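Long-range contact in CD180 antigen (Mus musculus, PDB 3T6Q), which may cooperate with MD-1 and TLR4 in the innate response of B cells to bacterial lipopolysaccharide, leading to NF-kappa-B activation: residues Leu559-Lys573 / Arg594-Ser606. Numbering follows the deposited sequence.
Sequences LDCTCSNIYFLEWYK and RGVRLSDVTLSCS
Leu598 packs between the helix 566-574 and the chain leading into it, its CB and two methyls facing different groups of neighbours. CB lies over one face of the Tyr572 ring, offset toward the rim, in a CH-pi contact 3.8 Å from the ring centroid. CD1 meets CD2 of Leu569 and, obliquely, CE1 of Phe568; CD2 turns the other way and reaches SG of Cys561 at 3.5 Å, with CB of Leu559 a little farther off. With CG set anti to its carbonyl carbon (chi1 -54°), Leu598 can spread both methyls into this core. At Ser599 the link becomes polar: one water accepts from the Tyr572 hydroxyl (2.7 Å from OH) and from the Ser599 amide, tying the outer end of the ring to the 3-10 turn. Val601 faces inward, CG2 resting on SG of Cys561, while its carbonyl turns to Lys573, which is exposed. That side chain, bent at chi3 (102°) and chi4, donates a hydrogen bond from NZ to Val601 O (2.6 Å), arriving from above the carbonyl plane rather than along a lone pair. Leu603 next slides CD1 over the backbone of Cys561 and Thr562, 3.4 Å from Thr562 C, and against CD1 of Leu569. Finally Cys605 closes a disulfide with Cys563 (SG to SG 2.1 Å, chi3 -92°), its sulfur also packing on CG2 of Ile566. Cys561 is itself bridged to Cys587 on the strand 587-589. Two disulfides, from a Cys-x-Cys pair to two later cysteines, beside a short helix are characteristic of the LRRCT module, the cysteine-rich cap that covers the C-terminal end of the leucine-rich-repeat solenoid in Toll-like receptors.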
loop_
_atom_site.group_PDB
_atom_site.type_symbol
_atom_site.label_atom_id
_atom_site.label_comp_id
_atom_site.label_asym_id
_atom_site.label_seq_id
_atom_site.Cartn_x
_atom_site.Cartn_y
_atom_site.Cartn_z
ATOM N N LEU A 559 50.297 -16.917 19.670
ATOM C CA LEU A 559 51.541 -16.972 18.928
ATOM C C LEU A 559 52.640 -16.140 19.566
ATOM O O LEU A 559 52.400 -15.030 20.053
ATOM C CB LEU A 559 51.321 -16.562 17.473
ATOM C CG LEU A 559 50.624 -17.664 16.651
ATOM C CD1 LEU A 559 50.009 -17.099 15.368
ATOM C CD2 LEU A 559 51.577 -18.826 16.328
ATOM N N ASP A 560 53.852 -16.698 19.509
ATOM C CA ASP A 560 55.036 -16.099 20.105
ATOM C C ASP A 560 55.758 -15.197 19.092
ATOM O O ASP A 560 56.170 -15.655 18.014
ATOM C CB ASP A 560 55.943 -17.240 20.632
ATOM C CG ASP A 560 57.188 -16.741 21.355
ATOM O OD1 ASP A 560 58.075 -16.156 20.692
ATOM O OD2 ASP A 560 57.285 -16.976 22.579
ATOM N N CYS A 561 55.881 -13.912 19.441
ATOM C CA CYS A 561 56.626 -12.945 18.621
ATOM C C CYS A 561 57.903 -12.431 19.325
ATOM O O CYS A 561 58.167 -11.223 19.372
ATOM C CB CYS A 561 55.735 -11.775 18.181
ATOM S SG CYS A 561 54.318 -12.327 17.182
ATOM N N THR A 562 58.702 -13.378 19.815
ATOM C CA THR A 562 59.993 -13.123 20.422
ATOM C C THR A 562 61.052 -13.776 19.551
ATOM O O THR A 562 60.712 -14.480 18.607
ATOM C CB THR A 562 60.051 -13.737 21.839
ATOM O OG1 THR A 562 60.143 -15.159 21.726
ATOM C CG2 THR A 562 58.825 -13.359 22.655
ATOM N N CYS A 563 62.333 -13.581 19.894
ATOM C CA CYS A 563 63.465 -14.252 19.235
ATOM C C CYS A 563 63.444 -15.764 19.369
ATOM O O CYS A 563 64.052 -16.464 18.552
ATOM C CB CYS A 563 64.830 -13.683 19.723
ATOM S SG CYS A 563 65.077 -11.951 19.253
ATOM N N SER A 564 62.736 -16.274 20.388
ATOM C CA SER A 564 62.588 -17.713 20.558
ATOM C C SER A 564 61.791 -18.289 19.358
ATOM O O SER A 564 61.841 -19.492 19.091
ATOM C CB SER A 564 61.867 -18.066 21.875
ATOM O OG SER A 564 62.529 -17.529 23.020
ATOM N N ASN A 565 61.049 -17.425 18.673
ATOM C CA ASN A 565 60.272 -17.864 17.502
ATOM C C ASN A 565 60.749 -17.307 16.131
ATOM O O ASN A 565 59.964 -17.359 15.160
ATOM C CB ASN A 565 58.787 -17.545 17.739
ATOM C CG ASN A 565 57.824 -18.553 17.056
ATOM O OD1 ASN A 565 58.217 -19.668 16.671
ATOM N ND2 ASN A 565 56.537 -18.165 16.937
ATOM N N ILE A 566 61.996 -16.799 16.024
ATOM C CA ILE A 566 62.383 -16.040 14.786
ATOM C C ILE A 566 62.269 -16.836 13.517
ATOM O O ILE A 566 61.878 -16.261 12.524
ATOM C CB ILE A 566 63.844 -15.475 14.647
ATOM C CG1 ILE A 566 64.776 -15.973 15.706
ATOM C CG2 ILE A 566 63.843 -13.980 14.304
ATOM C CD1 ILE A 566 65.207 -17.372 15.419
ATOM N N TYR A 567 62.631 -18.120 13.542
ATOM C CA TYR A 567 62.574 -18.975 12.336
ATOM C C TYR A 567 61.159 -19.078 11.760
ATOM O O TYR A 567 60.957 -18.941 10.539
ATOM C CB TYR A 567 63.196 -20.348 12.582
ATOM C CG TYR A 567 64.691 -20.228 12.777
ATOM C CD1 TYR A 567 65.508 -19.791 11.728
ATOM C CD2 TYR A 567 65.272 -20.473 14.006
ATOM C CE1 TYR A 567 66.872 -19.640 11.899
ATOM C CE2 TYR A 567 66.639 -20.332 14.191
ATOM C CZ TYR A 567 67.431 -19.912 13.137
ATOM O OH TYR A 567 68.791 -19.769 13.315
ATOM N N PHE A 568 60.175 -19.257 12.632
ATOM C CA PHE A 568 58.801 -19.198 12.176
ATOM C C PHE A 568 58.404 -17.805 11.667
ATOM O O PHE A 568 57.743 -17.696 10.636
ATOM C CB PHE A 568 57.805 -19.689 13.257
ATOM C CG PHE A 568 56.366 -19.511 12.855
ATOM C CD1 PHE A 568 55.564 -18.571 13.467
ATOM C CD2 PHE A 568 55.835 -20.277 11.815
ATOM C CE1 PHE A 568 54.240 -18.393 13.071
ATOM C CE2 PHE A 568 54.524 -20.105 11.408
ATOM C CZ PHE A 568 53.725 -19.166 12.032
ATOM N N LEU A 569 58.753 -16.751 12.414
ATOM C CA LEU A 569 58.426 -15.376 12.032
ATOM C C LEU A 569 58.948 -14.991 10.634
ATOM O O LEU A 569 58.224 -14.386 9.843
ATOM C CB LEU A 569 58.914 -14.373 13.091
ATOM C CG LEU A 569 58.250 -14.512 14.466
ATOM C CD1 LEU A 569 58.989 -13.698 15.532
ATOM C CD2 LEU A 569 56.773 -14.134 14.395
ATOM N N GLU A 570 60.187 -15.359 10.348
ATOM C CA GLU A 570 60.799 -15.167 9.018
ATOM C C GLU A 570 60.043 -15.976 7.927
ATOM O O GLU A 570 59.701 -15.445 6.858
ATOM C CB GLU A 570 62.277 -15.567 9.070
ATOM C CG GLU A 570 63.147 -14.473 9.723
ATOM C CD GLU A 570 64.603 -14.881 9.995
ATOM O OE1 GLU A 570 65.074 -15.904 9.462
ATOM O OE2 GLU A 570 65.288 -14.165 10.758
ATOM N N TRP A 571 59.761 -17.240 8.238
ATOM C CA TRP A 571 58.989 -18.126 7.366
ATOM C C TRP A 571 57.656 -17.517 7.053
ATOM O O TRP A 571 57.214 -17.555 5.885
ATOM C CB TRP A 571 58.837 -19.517 8.004
ATOM C CG TRP A 571 58.017 -20.496 7.196
ATOM C CD1 TRP A 571 58.487 -21.477 6.341
ATOM C CD2 TRP A 571 56.549 -20.622 7.156
ATOM N NE1 TRP A 571 57.451 -22.172 5.782
ATOM C CE2 TRP A 571 56.261 -21.700 6.212
ATOM C CE3 TRP A 571 55.495 -19.950 7.747
ATOM C CZ2 TRP A 571 54.957 -22.101 5.918
ATOM C CZ3 TRP A 571 54.173 -20.354 7.433
ATOM C CH2 TRP A 571 53.923 -21.403 6.533
ATOM N N TYR A 572 56.994 -16.966 8.079
ATOM C CA TYR A 572 55.663 -16.372 7.958
ATOM C C TYR A 572 55.633 -15.284 6.891
ATOM O O TYR A 572 54.699 -15.240 6.070
ATOM C CB TYR A 572 55.200 -15.811 9.303
ATOM C CG TYR A 572 53.737 -15.388 9.382
ATOM C CD1 TYR A 572 53.333 -14.083 9.037
ATOM C CD2 TYR A 572 52.758 -16.281 9.819
ATOM C CE1 TYR A 572 52.000 -13.695 9.122
ATOM C CE2 TYR A 572 51.431 -15.891 9.944
ATOM C CZ TYR A 572 51.052 -14.606 9.578
ATOM O OH TYR A 572 49.728 -14.233 9.688
ATOM N N LYS A 573 56.662 -14.435 6.899
ATOM C CA LYS A 573 56.807 -13.327 5.956
ATOM C C LYS A 573 57.085 -13.810 4.541
ATOM O O LYS A 573 56.691 -13.164 3.584
ATOM C CB LYS A 573 57.961 -12.408 6.375
ATOM C CG LYS A 573 57.807 -11.758 7.739
ATOM C CD LYS A 573 59.072 -10.992 8.147
ATOM C CE LYS A 573 58.917 -9.488 7.958
ATOM N NZ LYS A 573 57.783 -8.969 8.783
ATOM N N ARG A 594 51.096 -7.673 21.838
ATOM C CA ARG A 594 49.878 -8.454 21.963
ATOM C C ARG A 594 48.780 -7.872 21.073
ATOM O O ARG A 594 48.488 -6.682 21.157
ATOM C CB ARG A 594 49.402 -8.499 23.420
ATOM C CG ARG A 594 48.101 -9.261 23.623
ATOM C CD ARG A 594 47.894 -9.613 25.096
ATOM N NE ARG A 594 49.076 -10.317 25.608
ATOM C CZ ARG A 594 49.522 -10.277 26.862
ATOM N NH1 ARG A 594 48.881 -9.566 27.788
ATOM N NH2 ARG A 594 50.627 -10.944 27.191
ATOM N N GLY A 595 48.162 -8.700 20.229
ATOM C CA GLY A 595 47.101 -8.208 19.346
ATOM C C GLY A 595 47.645 -7.635 18.056
ATOM O O GLY A 595 46.877 -7.298 17.190
ATOM N N VAL A 596 48.961 -7.542 17.900
ATOM C CA VAL A 596 49.586 -7.121 16.629
ATOM C C VAL A 596 49.631 -8.322 15.665
ATOM O O VAL A 596 50.008 -9.425 16.058
ATOM C CB VAL A 596 51.024 -6.555 16.851
ATOM C CG1 VAL A 596 51.703 -6.183 15.551
ATOM C CG2 VAL A 596 51.009 -5.347 17.800
ATOM N N ARG A 597 49.258 -8.091 14.408
ATOM C CA ARG A 597 49.348 -9.087 13.329
ATOM C C ARG A 597 50.786 -9.469 13.116
ATOM O O ARG A 597 51.659 -8.586 13.121
ATOM C CB ARG A 597 48.824 -8.483 12.009
ATOM C CG ARG A 597 47.345 -8.197 12.025
ATOM C CD ARG A 597 46.907 -7.400 10.820
ATOM N NE ARG A 597 45.480 -7.138 10.933
ATOM C CZ ARG A 597 44.750 -6.492 10.029
ATOM N NH1 ARG A 597 45.311 -6.033 8.918
ATOM N NH2 ARG A 597 43.446 -6.324 10.242
ATOM N N LEU A 598 51.042 -10.762 12.895
ATOM C CA LEU A 598 52.407 -11.199 12.642
ATOM C C LEU A 598 52.954 -10.600 11.366
ATOM O O LEU A 598 54.167 -10.446 11.240
ATOM C CB LEU A 598 52.557 -12.731 12.556
ATOM C CG LEU A 598 52.117 -13.774 13.597
ATOM C CD1 LEU A 598 53.182 -14.856 13.707
ATOM C CD2 LEU A 598 51.772 -13.246 14.966
ATOM N N SER A 599 52.067 -10.300 10.412
ATOM C CA SER A 599 52.471 -9.619 9.174
ATOM C C SER A 599 53.116 -8.241 9.461
ATOM O O SER A 599 53.956 -7.779 8.692
ATOM C CB SER A 599 51.296 -9.496 8.187
ATOM O OG SER A 599 50.187 -8.831 8.785
ATOM N N ASP A 600 52.763 -7.624 10.590
ATOM C CA ASP A 600 53.354 -6.337 10.987
ATOM C C ASP A 600 54.588 -6.423 11.905
ATOM O O ASP A 600 55.032 -5.397 12.419
ATOM C CB ASP A 600 52.277 -5.429 11.594
ATOM C CG ASP A 600 51.119 -5.209 10.650
ATOM O OD1 ASP A 600 51.366 -5.247 9.423
ATOM O OD2 ASP A 600 49.969 -5.026 11.116
ATOM N N VAL A 601 55.151 -7.622 12.086
ATOM C CA VAL A 601 56.285 -7.812 12.995
ATOM C C VAL A 601 57.610 -8.006 12.257
ATOM O O VAL A 601 57.710 -8.876 11.380
ATOM C CB VAL A 601 56.090 -9.037 13.931
ATOM C CG1 VAL A 601 57.393 -9.369 14.668
ATOM C CG2 VAL A 601 54.968 -8.785 14.919
ATOM N N THR A 602 58.625 -7.222 12.644
ATOM C CA THR A 602 60.015 -7.500 12.233
ATOM C C THR A 602 60.956 -7.382 13.420
ATOM O O THR A 602 61.047 -6.324 14.051
ATOM C CB THR A 602 60.520 -6.591 11.082
ATOM O OG1 THR A 602 59.432 -6.237 10.222
ATOM C CG2 THR A 602 61.612 -7.308 10.264
ATOM N N LEU A 603 61.634 -8.478 13.731
ATOM C CA LEU A 603 62.565 -8.504 14.848
ATOM C C LEU A 603 63.952 -8.539 14.296
ATOM O O LEU A 603 64.165 -8.989 13.174
ATOM C CB LEU A 603 62.378 -9.761 15.715
ATOM C CG LEU A 603 61.034 -10.084 16.365
ATOM C CD1 LEU A 603 61.227 -11.293 17.251
ATOM C CD2 LEU A 603 60.519 -8.924 17.172
ATOM N N SER A 604 64.897 -8.083 15.108
ATOM C CA SER A 604 66.309 -8.242 14.829
ATOM C C SER A 604 66.912 -8.943 16.043
ATOM O O SER A 604 66.862 -8.413 17.156
ATOM C CB SER A 604 66.961 -6.870 14.624
ATOM O OG SER A 604 68.291 -7.034 14.186
ATOM N N CYS A 605 67.475 -10.127 15.841
ATOM C CA CYS A 605 67.912 -10.947 16.967
ATOM C C CYS A 605 69.435 -11.125 16.989
ATOM O O CYS A 605 70.046 -11.223 18.066
ATOM C CB CYS A 605 67.167 -12.290 16.979
ATOM S SG CYS A 605 65.347 -12.126 17.176
ATOM N N SER A 606 70.027 -11.120 15.792
ATOM C CA SER A 606 71.478 -11.350 15.551
ATOM C C SER A 606 72.028 -12.626 16.161
ATOM O O SER A 606 71.725 -13.718 15.688
ATOM C CB SER A 606 72.336 -10.157 15.974
ATOM O OG SER A 606 72.010 -9.014 15.207
HETATM O O HOH W 1 49.276 -11.691 10.600
#